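Local coordinates for protein Rho guanine nucleotide exchange factor 3 (Mus musculus, PDB 2Z0Q) that acts as a guanine nucleotide exchange factor for the GTPases RhoA and RhoB, this fragment holding its DH-PH domain pair, at residues Asp223-Ile226 with Asp227-Arg230. Sequence-based numbering, arbitrary orientation.
Sequences DSLI and DSSR
S229 sets its hydroxymethyl group against the carbonyl oxygens of L225 and I226, closing the one-turn helix that leads into strand 232-240 of the PH domain. Its OG lies beside its own backbone N (chi1 -59°) and from there donates to L225 O over only 2.6 Å, 18° off that carbonyl's plane. The backbone completes the turn: S228 N reaches S224 O at 2.9 Å, an i to i+4 bond, whereas S229 N reaches I226 O at 3.0 Å, an i to i+3 step with the donor well above the carbonyl plane. L225 O also accepts from a water that S228 OG contacts at 2.6 Å, so at least two donors, S229 OG and the water, meet at this oxygen. At the helix start D223 is the N-cap, its OD1 taking L225 N at 2.9 Å through the anti lone pair. A second water accepts from D223 N and donates to D227 OD1, bridging the two aspartates. I226 turns away from this polar side onto V254 and V256 of strand 254-263. Past the turn, R230 curls back beside K211 of helix 180-213, which shares its acceptors; R230 NH1 meets D227 O at 3.0 Å in the carbonyl plane and S229 O at 2.8 Å from above it.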
# COMPACT_ATOMS: atom_id res chain seq x y z
N ASP A 223 -6.72 25.14 7.02
CA ASP A 223 -8.04 25.09 6.40
C ASP A 223 -8.86 24.07 7.17
O ASP A 223 -8.39 22.97 7.43
CB ASP A 223 -7.95 24.67 4.94
CG ASP A 223 -9.21 25.02 4.15
OD1 ASP A 223 -10.30 24.50 4.45
OD2 ASP A 223 -9.11 25.84 3.21
N SER A 224 -10.10 24.43 7.51
CA SER A 224 -10.96 23.52 8.26
C SER A 224 -11.31 22.28 7.46
O SER A 224 -11.69 21.26 8.04
CB SER A 224 -12.25 24.24 8.69
OG SER A 224 -13.08 24.47 7.57
N LEU A 225 -11.20 22.35 6.14
CA LEU A 225 -11.53 21.21 5.31
C LEU A 225 -10.49 20.12 5.55
O LEU A 225 -10.80 18.94 5.43
CB LEU A 225 -11.56 21.60 3.83
CG LEU A 225 -12.78 22.40 3.37
CD1 LEU A 225 -12.59 22.78 1.88
CD2 LEU A 225 -14.05 21.55 3.55
N ILE A 226 -9.25 20.50 5.83
CA ILE A 226 -8.24 19.48 6.11
C ILE A 226 -8.61 18.81 7.44
O ILE A 226 -8.64 17.59 7.55
CB ILE A 226 -6.82 20.09 6.25
CG1 ILE A 226 -6.32 20.58 4.88
CG2 ILE A 226 -5.86 19.03 6.77
CD1 ILE A 226 -5.16 21.57 5.00
N ASP A 227 -8.87 19.63 8.44
CA ASP A 227 -9.23 19.16 9.79
C ASP A 227 -10.41 18.19 9.79
O ASP A 227 -10.40 17.16 10.48
CB ASP A 227 -9.55 20.36 10.69
CG ASP A 227 -8.40 21.37 10.76
OD1 ASP A 227 -7.31 21.09 10.21
OD2 ASP A 227 -8.57 22.45 11.36
N SER A 228 -11.43 18.50 9.00
CA SER A 228 -12.62 17.68 8.92
C SER A 228 -12.47 16.47 8.02
O SER A 228 -13.36 15.64 7.96
CB SER A 228 -13.80 18.53 8.45
OG SER A 228 -13.64 18.95 7.09
N SER A 229 -11.33 16.34 7.33
CA SER A 229 -11.17 15.20 6.45
C SER A 229 -11.00 13.89 7.21
O SER A 229 -10.30 13.82 8.22
CB SER A 229 -9.96 15.38 5.51
OG SER A 229 -10.09 16.54 4.71
N ARG A 230 -11.68 12.86 6.71
CA ARG A 230 -11.60 11.55 7.30
C ARG A 230 -11.16 10.59 6.23
O ARG A 230 -10.86 9.44 6.51
CB ARG A 230 -12.95 11.14 7.90
CG ARG A 230 -13.27 11.87 9.23
CD ARG A 230 -12.15 11.64 10.26
NE ARG A 230 -12.33 12.40 11.50
CZ ARG A 230 -12.14 13.72 11.62
NH1 ARG A 230 -11.74 14.43 10.57
NH2 ARG A 230 -12.33 14.32 12.78
O HOH W 1 -5.58 22.91 8.72
O HOH W 2 -13.57 18.04 4.69